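PDB 6NBO: N-isopropylammelide isopropylaminohydrolase from Burkholderia multivorans ATCC 17616, which belongs to the amidohydrolase family and carries two zinc ions at the mouth of its TIM-type beta/alpha barrel. Local coordinates for residues A[300-304]-A[315-321]; A[337-341]-A[375-380]; A[278-282]-A[324-328]; A[116-121]-A[385-390]; A[69-73]-A[306-310]. Residues are numbered along the deposited sequence.

How the contacts relate
Contact 1 is central, its centre about 8 Å from that of the chain, and brings Asp-304 to both zinc ions. Contact 3 uses the far end of helix 318-328; its centre is about 10 Å from that of contact 1, and Ile-300 O lies 2.9 Å from Thr-278 N. Contact 4 meets contact 1 through the salt bridge Asp-317 OD1 to Arg-385 NH1 (2.9 Å). Contact 5 meets it where Pro-316 CD packs 3.4 Å from Trp-73 CH2, while the Trp-310 side chain at its other end is about 6 Å from a zinc ion. Contact 2 lies outward, its Leu-341 CD1 3.6 Å from Leu-319 CD2; its centre is about 27 Å from that of contact 5.

Contact 1 (A[300-304]-A[315-321]); sequences IGGND and SPDMLER. With ZN (zinc ion), chain B; ZN (zinc ion), chain M.
Ile-300 and Gly-301 run extended as the end of strand 299-301, the last strand of the barrel, and Gly-302 continues extended (phi/psi -155/160). Gly-301 O lies 4.2 Å from Met-318 CE; the m,m,m rotamer of Met-318 also brings this methyl to 4.3 Å from Gly-302 CA. Gly-302 O faces Arg-321 CD at 3.1 Å. At Asn-303 the chain turns (-77/-32), its CA 6.4 Å from that of Arg-321. Asn-303 OD1 accepts from Ser-315 N (3.1 Å) and, weakly, from Arg-321 NH2 (3.0 Å) and NE (3.3 Å); water 1 lies 2.6 Å from it. Asn-303 ND2 gives a weak bond to Ser-315 O (2.8 Å) and has its stronger partner in Glu-63. Ser-315 OG accepts from Asp-317 N (2.9 Å), an ST turn, and Asp-317 N-caps helix 318-328. Asp-304, at positive phi, binds both zincs: OD1 at 2.3 Å from zinc B, shared with His-65, His-67 and His-218, and OD2 at 2.4 Å from zinc M, shared with His-250 and water 2 (2.3 Å from zinc M). A metal-binding aspartate after the eighth strand is characteristic of the amidohydrolase family; here the Asn-303 amide ties the loop entering helix 318-328 to the residue next to that ligand.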
# COMPACT_ATOMS: atom_id res chain seq x y z
N ILE A 300 -2.11 -7.82 0.35
CA ILE A 300 -1.40 -6.55 0.20
C ILE A 300 -0.78 -6.18 1.54
O ILE A 300 -1.48 -6.15 2.56
CB ILE A 300 -2.37 -5.44 -0.26
CG1 ILE A 300 -3.10 -5.83 -1.56
CG2 ILE A 300 -1.62 -4.10 -0.41
CD1 ILE A 300 -4.32 -4.96 -1.84
N GLY A 301 0.51 -5.89 1.56
CA GLY A 301 1.15 -5.42 2.78
C GLY A 301 1.11 -3.91 2.89
O GLY A 301 1.10 -3.19 1.90
N GLY A 302 1.05 -3.41 4.13
CA GLY A 302 1.10 -1.97 4.34
C GLY A 302 1.63 -1.63 5.72
O GLY A 302 1.60 -2.45 6.63
N ASN A 303 2.11 -0.38 5.87
CA ASN A 303 2.53 0.08 7.20
C ASN A 303 1.35 0.43 8.09
O ASN A 303 1.44 0.28 9.31
CB ASN A 303 3.42 1.33 7.11
CG ASN A 303 4.87 1.00 6.86
OD1 ASN A 303 5.60 0.62 7.78
ND2 ASN A 303 5.31 1.16 5.60
N ASP A 304 0.25 0.91 7.49
CA ASP A 304 -0.73 1.76 8.17
C ASP A 304 -0.03 3.08 8.50
O ASP A 304 0.80 3.55 7.72
CB ASP A 304 -1.31 1.11 9.43
CG ASP A 304 -2.79 1.38 9.59
OD1 ASP A 304 -3.36 2.05 8.70
OD2 ASP A 304 -3.39 0.93 10.59
N SER A 315 7.53 2.67 8.99
CA SER A 315 8.81 2.97 8.37
C SER A 315 8.61 3.07 6.87
O SER A 315 7.78 2.34 6.31
CB SER A 315 9.85 1.88 8.69
OG SER A 315 10.91 1.87 7.76
N PRO A 316 9.35 3.95 6.18
CA PRO A 316 9.33 3.95 4.71
C PRO A 316 10.02 2.75 4.08
O PRO A 316 10.09 2.68 2.85
CB PRO A 316 10.06 5.26 4.35
CG PRO A 316 10.93 5.54 5.52
CD PRO A 316 10.23 4.98 6.74
N ASP A 317 10.57 1.83 4.88
CA ASP A 317 11.25 0.64 4.35
C ASP A 317 10.23 -0.49 4.23
O ASP A 317 9.89 -1.14 5.22
CB ASP A 317 12.41 0.26 5.27
CG ASP A 317 13.27 -0.83 4.69
OD1 ASP A 317 12.81 -1.49 3.74
OD2 ASP A 317 14.40 -1.03 5.16
N MET A 318 9.76 -0.77 3.00
CA MET A 318 8.77 -1.84 2.85
C MET A 318 9.39 -3.22 3.03
O MET A 318 8.65 -4.18 3.28
CB MET A 318 8.07 -1.77 1.49
CG MET A 318 7.11 -0.57 1.36
SD MET A 318 5.98 -0.40 2.75
CE MET A 318 4.99 -1.89 2.56
N LEU A 319 10.71 -3.35 2.91
CA LEU A 319 11.33 -4.62 3.29
C LEU A 319 11.13 -4.89 4.77
O LEU A 319 10.91 -6.03 5.18
CB LEU A 319 12.82 -4.63 2.94
CG LEU A 319 13.19 -4.67 1.45
CD1 LEU A 319 14.71 -4.85 1.26
CD2 LEU A 319 12.40 -5.78 0.74
N GLU A 320 11.18 -3.83 5.59
CA GLU A 320 10.93 -4.02 7.02
C GLU A 320 9.49 -4.44 7.27
O GLU A 320 9.21 -5.25 8.16
CB GLU A 320 11.25 -2.74 7.79
CG GLU A 320 11.09 -2.91 9.29
CD GLU A 320 11.83 -1.84 10.05
OE1 GLU A 320 11.18 -0.89 10.51
OE2 GLU A 320 13.07 -1.94 10.14
N ARG A 321 8.54 -3.88 6.50
CA ARG A 321 7.15 -4.31 6.68
C ARG A 321 6.98 -5.77 6.29
O ARG A 321 6.25 -6.52 6.95
CB ARG A 321 6.22 -3.41 5.87
CG ARG A 321 4.73 -3.70 6.08
CD ARG A 321 4.34 -3.68 7.55
NE ARG A 321 4.89 -2.54 8.29
CZ ARG A 321 4.54 -2.24 9.54
NH1 ARG A 321 3.64 -2.97 10.18
NH2 ARG A 321 5.09 -1.20 10.16
ZN ZN B . -5.44 2.41 7.88
ZN ZN M . -5.68 1.55 10.73
O HOH W 1 7.73 -0.75 7.29
O HOH W 2 -6.36 3.67 10.07

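Contact 2 (A[337-341]-A[375-380]); sequences LEVAL and LAEAVV
Leu-337 reaches over helix 375-381 with its CD2 3.7 Å from both Ala-376 CB and Val-380 CG1, filling the space between residues one helical turn apart. Its chi1 of -94° lies between wells, with chi2 p. Leu-337 CG is 4.4 Å from Val-379 CG1. The segments 337-341 and 375-380 are regular helices whose axes approach to 9.0 Å and cross at +65°; Leu-337 and Ala-376 have their CA atoms 5.5 Å apart, Leu-341 and Val-379 6.8 Å. One turn on from Leu-337, Leu-341 (t,p) puts its CB 3.8 Å from Val-379 CG2 and its CD2 4.0 Å from Leu-375 CD2. Leu-375 (m,t) also has its CD1 3.9 Å from Glu-338 CD. Glu-338 OE2 accepts from water 3 at 2.6 Å, and that water accepts from Ala-376 N at 3.0 Å. The contact joins helix 334-342 to helix 375-381, which lies between strands 367-370 and 387-390 in the chain; Leu-341 and Val-379 also touch helix 318-328 through Leu-319 and Met-323, while Leu-375 reaches strand 56-66. Apart from the water bridge the chemistry is aliphatic, so the fit rests on the shape of leucine and valine side chains, with polarity kept to one edge.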
# COMPACT_ATOMS: atom_id res chain seq x y z
N LEU A 337 9.33 -16.51 3.79
CA LEU A 337 9.79 -15.12 3.73
C LEU A 337 9.55 -14.53 2.34
O LEU A 337 9.25 -13.34 2.21
CB LEU A 337 11.27 -15.04 4.09
CG LEU A 337 11.56 -14.75 5.57
CD1 LEU A 337 10.79 -15.70 6.48
CD2 LEU A 337 13.04 -14.87 5.84
N GLU A 338 9.69 -15.34 1.29
CA GLU A 338 9.41 -14.83 -0.04
C GLU A 338 7.92 -14.57 -0.24
O GLU A 338 7.55 -13.67 -1.00
CB GLU A 338 9.96 -15.80 -1.10
CG GLU A 338 11.48 -15.86 -1.07
CD GLU A 338 12.06 -16.80 -2.11
OE1 GLU A 338 11.39 -17.02 -3.14
OE2 GLU A 338 13.18 -17.31 -1.90
N VAL A 339 7.06 -15.34 0.44
CA VAL A 339 5.64 -15.03 0.43
C VAL A 339 5.39 -13.68 1.08
O VAL A 339 4.59 -12.87 0.60
CB VAL A 339 4.83 -16.14 1.12
CG1 VAL A 339 3.39 -15.68 1.34
CG2 VAL A 339 4.87 -17.42 0.30
N ALA A 340 6.09 -13.40 2.18
CA ALA A 340 5.94 -12.09 2.81
C ALA A 340 6.45 -10.99 1.89
O ALA A 340 5.82 -9.93 1.77
CB ALA A 340 6.66 -12.06 4.16
N LEU A 341 7.57 -11.23 1.21
CA LEU A 341 8.08 -10.23 0.26
C LEU A 341 7.09 -10.00 -0.89
O LEU A 341 6.96 -8.87 -1.38
CB LEU A 341 9.44 -10.68 -0.28
CG LEU A 341 10.13 -9.76 -1.31
CD1 LEU A 341 10.43 -8.40 -0.67
CD2 LEU A 341 11.41 -10.41 -1.82
N LEU A 375 16.74 -13.55 -1.44
CA LEU A 375 15.58 -12.72 -1.13
C LEU A 375 15.22 -12.79 0.35
O LEU A 375 14.81 -11.79 0.94
CB LEU A 375 14.37 -13.15 -1.98
CG LEU A 375 14.47 -13.03 -3.51
CD1 LEU A 375 13.24 -13.65 -4.17
CD2 LEU A 375 14.59 -11.58 -3.93
N ALA A 376 15.31 -13.98 0.95
CA ALA A 376 15.00 -14.11 2.37
C ALA A 376 15.93 -13.25 3.21
O ALA A 376 15.49 -12.57 4.15
CB ALA A 376 15.08 -15.58 2.79
N GLU A 377 17.23 -13.23 2.87
CA GLU A 377 18.16 -12.35 3.57
C GLU A 377 17.75 -10.89 3.42
O GLU A 377 17.80 -10.12 4.39
CB GLU A 377 19.59 -12.54 3.05
CG GLU A 377 20.60 -11.65 3.78
CD GLU A 377 21.97 -11.59 3.11
OE1 GLU A 377 22.32 -12.50 2.33
OE2 GLU A 377 22.71 -10.63 3.38
N ALA A 378 17.36 -10.48 2.21
CA ALA A 378 16.94 -9.10 2.01
C ALA A 378 15.77 -8.73 2.91
O ALA A 378 15.69 -7.60 3.41
CB ALA A 378 16.57 -8.86 0.55
N VAL A 379 14.83 -9.66 3.11
CA VAL A 379 13.70 -9.38 4.00
C VAL A 379 14.17 -9.12 5.43
O VAL A 379 13.80 -8.12 6.05
CB VAL A 379 12.67 -10.52 3.94
CG1 VAL A 379 11.63 -10.35 5.06
CG2 VAL A 379 11.97 -10.54 2.58
N VAL A 380 15.00 -10.02 5.98
CA VAL A 380 15.32 -9.84 7.41
C VAL A 380 16.44 -8.83 7.63
O VAL A 380 16.46 -8.13 8.65
CB VAL A 380 15.65 -11.18 8.09
CG1 VAL A 380 14.54 -12.20 7.85
CG2 VAL A 380 17.00 -11.71 7.65
O HOH W 3 15.31 -16.56 -0.56

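Contact 3 (A[278-282]-A[324-328]); sequences TTAPA and LIAMR
Apolar packing centres on Ala-280. Its backbone adopts left-handed helical angles (phi/psi 53/50), which turns CB toward helix 318-328; its CA lies 5.1 Å from that of Ile-325. The methyl CB of Ala-280 sits 3.6 Å from Ile-325 CA, 3.8 Å from Ile-325 CG1, 3.8 Å from Leu-324 O and 3.7 Å from Arg-328 CB. Ile-325 (m,t) then carries its CD1 to 4.0 Å from Thr-278 O and 4.4 Å from Thr-278 CG2. Farther along, Ala-282 CA is 4.0 Å from Arg-328 CD. The polar part is one direct hydrogen bond: with chi1 t and chi2 p, Arg-328 NE gives to Pro-281 O at 2.8 Å, with the carbonyl near the guanidinium plane, and Arg-328 NH2 goes on to Val-284 O, so one arginine holds two carbonyls of the same loop. Within the loop, Ala-280 N gives a weak bond to Thr-278 OG1 (3.3 Å). The segment starts at the last residue of barrel strand 275-278 and continues into the loop after it, with the Pro-281 side chain about 8 Å from a zinc ion; helix 318-328 lies against it, while Thr-278 pairs with Ile-300 and Gly-302 on the neighbouring strand and its continuation.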
# COMPACT_ATOMS: atom_id res chain seq x y z
N THR A 278 -2.99 -6.43 4.98
CA THR A 278 -2.57 -6.67 6.35
C THR A 278 -1.36 -5.80 6.65
O THR A 278 -0.47 -5.65 5.81
CB THR A 278 -2.27 -8.15 6.63
OG1 THR A 278 -2.01 -8.32 8.03
CG2 THR A 278 -1.07 -8.68 5.82
N THR A 279 -1.35 -5.19 7.83
CA THR A 279 -0.21 -4.42 8.29
C THR A 279 0.49 -5.14 9.43
O THR A 279 1.39 -4.58 10.06
CB THR A 279 -0.66 -3.02 8.71
OG1 THR A 279 -1.46 -3.11 9.89
CG2 THR A 279 -1.48 -2.39 7.58
N ALA A 280 0.06 -6.37 9.71
CA ALA A 280 0.66 -7.24 10.72
C ALA A 280 0.78 -6.60 12.11
O ALA A 280 1.85 -6.65 12.72
CB ALA A 280 2.02 -7.73 10.25
N PRO A 281 -0.29 -6.01 12.64
CA PRO A 281 -0.24 -5.55 14.03
C PRO A 281 0.04 -6.71 14.97
O PRO A 281 -0.50 -7.81 14.81
CB PRO A 281 -1.64 -4.96 14.26
CG PRO A 281 -2.51 -5.71 13.28
CD PRO A 281 -1.64 -5.88 12.07
N ALA A 282 0.90 -6.47 15.95
CA ALA A 282 1.39 -7.55 16.80
C ALA A 282 0.46 -7.89 17.96
O ALA A 282 0.71 -8.88 18.65
CB ALA A 282 2.78 -7.21 17.34
N LEU A 324 8.08 -7.75 9.14
CA LEU A 324 7.14 -7.78 10.26
C LEU A 324 5.94 -8.67 9.95
O LEU A 324 5.42 -9.36 10.84
CB LEU A 324 6.69 -6.36 10.60
CG LEU A 324 7.76 -5.44 11.18
CD1 LEU A 324 7.20 -4.02 11.28
CD2 LEU A 324 8.19 -5.93 12.56
N ILE A 325 5.49 -8.66 8.70
CA ILE A 325 4.43 -9.58 8.28
C ILE A 325 4.88 -11.03 8.48
O ILE A 325 4.15 -11.87 9.03
CB ILE A 325 4.04 -9.29 6.82
CG1 ILE A 325 3.31 -7.94 6.73
CG2 ILE A 325 3.16 -10.41 6.25
CD1 ILE A 325 3.09 -7.44 5.31
N ALA A 326 6.10 -11.34 8.04
CA ALA A 326 6.65 -12.69 8.20
C ALA A 326 6.70 -13.08 9.67
O ALA A 326 6.27 -14.18 10.05
CB ALA A 326 8.04 -12.76 7.55
N MET A 327 7.20 -12.19 10.52
CA MET A 327 7.25 -12.48 11.96
C MET A 327 5.86 -12.71 12.52
O MET A 327 5.63 -13.66 13.28
CB MET A 327 7.93 -11.32 12.70
CG MET A 327 9.40 -11.15 12.42
SD MET A 327 10.01 -9.62 13.20
CE MET A 327 11.72 -10.05 13.48
N ARG A 328 4.92 -11.83 12.17
CA ARG A 328 3.56 -11.95 12.70
C ARG A 328 2.93 -13.27 12.29
O ARG A 328 2.14 -13.84 13.05
CB ARG A 328 2.71 -10.78 12.22
CG ARG A 328 1.28 -10.78 12.75
CD ARG A 328 1.23 -10.58 14.27
NE ARG A 328 -0.13 -10.61 14.80
CZ ARG A 328 -0.79 -11.73 15.10
NH1 ARG A 328 -0.21 -12.91 14.92
NH2 ARG A 328 -2.03 -11.66 15.58

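Contact 4 (A[116-121]-A[385-390]); sequences LAAGTT and RRLVVS
Gly-119 stands at phi/psi 94/4, the C-prime residue of a Schellman motif that ends helix 104-117, with Gly-119 N bonded to Leu-116 O at 2.9 Å. A CB here would jam against the preceding carbonyl and come within 3.4 Å of Arg-385 CG. Without one, Gly-119 CA lies 3.8 Å from Val-388 CG2. The CA atoms pair as Ala-118 with Arg-385 (5.9 Å), Gly-119 with Val-388 (5.6 Å) and Thr-121 with Ser-390 (6.5 Å). This is the connection from helix 104-117 to barrel strand 120-128: the helix ends, two residues follow, and the strand begins, covered here by strand 387-390. Val-388 (t) fills the helix end, its CG1 3.7 Å from Leu-116 O and its CG2 3.8 Å from Ala-117 O. Beyond it Leu-116 CD1 is 4.1 Å from Ser-390 CB, and Thr-121 CG2 3.8 Å from Ser-390 OG, a hydroxyl bonded to Gln-151. Arg-385 NH1 gives a hydrogen bond to Ala-118 O at 2.9 Å, edge on, and forms a salt bridge to Asp-317; its NH2 bonds Pro-383 O. Water 4 donates to Ala-117 O (3.0 Å) and Arg-385 O (2.8 Å).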
# COMPACT_ATOMS: atom_id res chain seq x y z
N LEU A 116 10.45 6.62 -1.45
CA LEU A 116 11.21 6.52 -2.70
C LEU A 116 12.68 6.20 -2.43
O LEU A 116 13.25 5.31 -3.06
CB LEU A 116 11.08 7.82 -3.50
CG LEU A 116 11.74 7.82 -4.89
CD1 LEU A 116 11.17 6.69 -5.78
CD2 LEU A 116 11.58 9.16 -5.55
N ALA A 117 13.31 6.91 -1.48
CA ALA A 117 14.72 6.66 -1.20
C ALA A 117 14.97 5.23 -0.73
O ALA A 117 16.06 4.68 -0.94
CB ALA A 117 15.23 7.66 -0.15
N ALA A 118 13.99 4.62 -0.07
CA ALA A 118 14.06 3.24 0.37
C ALA A 118 13.47 2.26 -0.66
O ALA A 118 13.18 1.11 -0.30
CB ALA A 118 13.34 3.07 1.71
N GLY A 119 13.27 2.70 -1.91
CA GLY A 119 12.91 1.77 -2.98
C GLY A 119 11.42 1.59 -3.26
O GLY A 119 11.08 0.76 -4.11
N THR A 120 10.54 2.33 -2.59
CA THR A 120 9.10 2.23 -2.84
C THR A 120 8.71 3.25 -3.91
O THR A 120 8.92 4.45 -3.73
CB THR A 120 8.32 2.47 -1.55
OG1 THR A 120 8.51 1.36 -0.67
CG2 THR A 120 6.82 2.65 -1.86
N THR A 121 8.15 2.77 -5.02
CA THR A 121 7.80 3.64 -6.14
C THR A 121 6.30 3.67 -6.41
O THR A 121 5.86 4.34 -7.35
CB THR A 121 8.54 3.19 -7.41
OG1 THR A 121 8.18 1.84 -7.71
CG2 THR A 121 10.05 3.27 -7.19
N ARG A 385 19.14 0.39 0.22
CA ARG A 385 18.94 0.35 -1.23
C ARG A 385 20.15 1.00 -1.89
O ARG A 385 20.32 2.22 -1.85
CB ARG A 385 17.66 1.07 -1.65
CG ARG A 385 16.41 0.71 -0.87
CD ARG A 385 16.18 -0.79 -0.73
NE ARG A 385 16.48 -1.27 0.62
CZ ARG A 385 15.59 -1.30 1.61
NH1 ARG A 385 14.35 -0.88 1.42
NH2 ARG A 385 15.94 -1.77 2.80
N ARG A 386 21.01 0.18 -2.49
CA ARG A 386 22.20 0.73 -3.13
C ARG A 386 21.83 1.65 -4.29
O ARG A 386 22.46 2.69 -4.51
CB ARG A 386 23.10 -0.39 -3.62
CG ARG A 386 24.39 0.16 -4.20
CD ARG A 386 25.02 -0.82 -5.15
NE ARG A 386 25.50 -2.00 -4.46
CZ ARG A 386 25.83 -3.12 -5.08
NH1 ARG A 386 25.73 -3.20 -6.40
NH2 ARG A 386 26.26 -4.16 -4.37
N LEU A 387 20.79 1.28 -5.04
CA LEU A 387 20.34 2.03 -6.21
C LEU A 387 18.83 1.94 -6.27
O LEU A 387 18.26 0.86 -6.07
CB LEU A 387 20.93 1.46 -7.51
CG LEU A 387 20.51 2.19 -8.80
CD1 LEU A 387 21.10 3.59 -8.82
CD2 LEU A 387 20.95 1.41 -10.03
N VAL A 388 18.17 3.06 -6.54
CA VAL A 388 16.74 3.07 -6.84
C VAL A 388 16.59 3.73 -8.20
O VAL A 388 17.07 4.86 -8.41
CB VAL A 388 15.89 3.77 -5.77
CG1 VAL A 388 14.41 3.68 -6.13
CG2 VAL A 388 16.13 3.15 -4.39
N VAL A 389 15.95 3.02 -9.13
CA VAL A 389 15.57 3.55 -10.43
C VAL A 389 14.05 3.61 -10.45
O VAL A 389 13.38 2.64 -10.07
CB VAL A 389 16.09 2.67 -11.57
CG1 VAL A 389 15.64 3.23 -12.91
CG2 VAL A 389 17.60 2.55 -11.49
N SER A 390 13.51 4.74 -10.88
CA SER A 390 12.06 4.88 -10.93
C SER A 390 11.69 5.45 -12.28
O SER A 390 12.21 6.50 -12.67
CB SER A 390 11.56 5.77 -9.80
OG SER A 390 10.15 5.90 -9.87
O HOH W 4 18.76 4.55 -2.31

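Contact 5 (A[69-73]-A[306-310]); sequences DKTHW and VRDTW
Two loops of the barrel mouth lie side by side, with the CA atoms of Thr-71 and Asp-308 only 4.6 Å apart: segment 69-73 follows strand 56-66, and segment 306-310 comes after strand 299-301. Thr-71 OG1, at chi1 t, gives its proton to Val-306 O (2.6 Å) and accepts from Trp-73 N (3.0 Å), an ST turn. His-72 N gives to Arg-307 O at 2.8 Å, so successive carbonyls are taken by successive residues of the other loop. Arg-307 has left-handed backbone angles (50/60). Asp-308 OD1 accepts from Trp-310 N at 2.8 Å, an Asx turn, and from Thr-311 N. Lys-70 NZ is salt-bridged to Glu-93 and Asp-128 and hydrogen-bonded to Gln-161 OE1; Glu-93 also takes Trp-310 NE1, which lies 4.0 Å from Lys-70 NZ. Lys-70 O faces Asp-308 CB at 3.2 Å, His-72 NE2 is 3.6 Å from Thr-309 CG2, Trp-73 CE3 is 3.7 Å from Val-306 CG1, and Trp-73 CZ3 lies over one face of the Arg-307 guanidinium, 3.5 Å from its CZ. The Thr-71 hydroxyl and His-72 amide thus pair with two carbonyls, and these two direct hydrogen bonds join the loop after metal ligand Asp-304 to the one after strand 56-66.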
# COMPACT_ATOMS: atom_id res chain seq x y z
N ASP A 69 -1.25 11.69 4.85
CA ASP A 69 -1.70 12.98 5.35
C ASP A 69 -1.46 13.13 6.84
O ASP A 69 -1.32 14.25 7.33
CB ASP A 69 -3.18 13.21 5.01
CG ASP A 69 -4.11 12.14 5.61
OD1 ASP A 69 -3.73 10.94 5.65
OD2 ASP A 69 -5.23 12.51 6.03
N LYS A 70 -1.40 12.02 7.59
CA LYS A 70 -1.36 12.06 9.05
C LYS A 70 0.05 12.11 9.62
O LYS A 70 0.21 12.43 10.80
CB LYS A 70 -2.04 10.82 9.66
CG LYS A 70 -3.53 10.60 9.41
CD LYS A 70 -3.90 9.25 10.05
CE LYS A 70 -5.30 8.76 9.68
NZ LYS A 70 -6.39 9.52 10.35
N THR A 71 1.05 11.74 8.82
CA THR A 71 2.39 11.46 9.34
C THR A 71 3.05 12.72 9.88
O THR A 71 2.82 13.83 9.39
CB THR A 71 3.28 10.86 8.25
OG1 THR A 71 4.54 10.48 8.82
CG2 THR A 71 3.53 11.86 7.12
N HIS A 72 3.86 12.53 10.92
CA HIS A 72 4.76 13.57 11.42
C HIS A 72 6.19 13.36 10.94
O HIS A 72 7.13 13.90 11.54
CB HIS A 72 4.70 13.63 12.95
CG HIS A 72 3.39 14.10 13.48
ND1 HIS A 72 3.27 14.81 14.65
CD2 HIS A 72 2.13 13.97 13.00
CE1 HIS A 72 2.00 15.09 14.87
NE2 HIS A 72 1.28 14.59 13.88
N TRP A 73 6.37 12.57 9.89
CA TRP A 73 7.70 12.38 9.31
C TRP A 73 8.34 13.73 9.01
O TRP A 73 7.69 14.63 8.46
CB TRP A 73 7.60 11.56 8.03
CG TRP A 73 8.93 10.98 7.63
CD1 TRP A 73 9.84 11.52 6.75
CD2 TRP A 73 9.52 9.77 8.13
NE1 TRP A 73 10.95 10.70 6.67
CE2 TRP A 73 10.78 9.63 7.50
CE3 TRP A 73 9.10 8.80 9.04
CZ2 TRP A 73 11.62 8.54 7.77
CZ3 TRP A 73 9.94 7.72 9.30
CH2 TRP A 73 11.18 7.61 8.66
N VAL A 306 2.43 6.03 9.90
CA VAL A 306 3.87 6.16 10.08
C VAL A 306 4.12 7.38 10.96
O VAL A 306 3.98 8.52 10.49
CB VAL A 306 4.62 6.29 8.75
CG1 VAL A 306 6.10 6.57 9.01
CG2 VAL A 306 4.44 5.03 7.90
N ARG A 307 4.48 7.16 12.22
CA ARG A 307 4.87 8.22 13.15
C ARG A 307 3.85 9.36 13.18
O ARG A 307 4.15 10.52 12.86
CB ARG A 307 6.27 8.75 12.80
CG ARG A 307 7.34 7.69 12.94
CD ARG A 307 8.73 8.27 13.15
NE ARG A 307 9.71 7.24 12.83
CZ ARG A 307 11.00 7.43 12.62
NH1 ARG A 307 11.53 8.65 12.71
NH2 ARG A 307 11.77 6.39 12.32
N ASP A 308 2.62 9.01 13.55
CA ASP A 308 1.56 10.01 13.60
C ASP A 308 1.03 10.07 15.03
O ASP A 308 1.72 9.63 15.95
CB ASP A 308 0.48 9.72 12.55
CG ASP A 308 -0.15 8.34 12.68
OD1 ASP A 308 -0.27 7.81 13.81
OD2 ASP A 308 -0.56 7.79 11.64
N THR A 309 -0.16 10.64 15.25
CA THR A 309 -0.65 10.71 16.62
C THR A 309 -1.29 9.40 17.09
O THR A 309 -1.56 9.27 18.29
CB THR A 309 -1.66 11.86 16.81
OG1 THR A 309 -2.90 11.53 16.16
CG2 THR A 309 -1.11 13.17 16.24
N TRP A 310 -1.54 8.46 16.18
CA TRP A 310 -2.02 7.13 16.55
C TRP A 310 -0.88 6.21 16.94
O TRP A 310 -0.97 5.48 17.94
CB TRP A 310 -2.80 6.48 15.40
CG TRP A 310 -4.09 7.10 15.00
CD1 TRP A 310 -4.27 8.25 14.28
CD2 TRP A 310 -5.40 6.58 15.24
NE1 TRP A 310 -5.61 8.48 14.08
CE2 TRP A 310 -6.33 7.47 14.66
CE3 TRP A 310 -5.89 5.44 15.90
CZ2 TRP A 310 -7.70 7.27 14.72
CZ3 TRP A 310 -7.25 5.24 15.96
CH2 TRP A 310 -8.15 6.15 15.37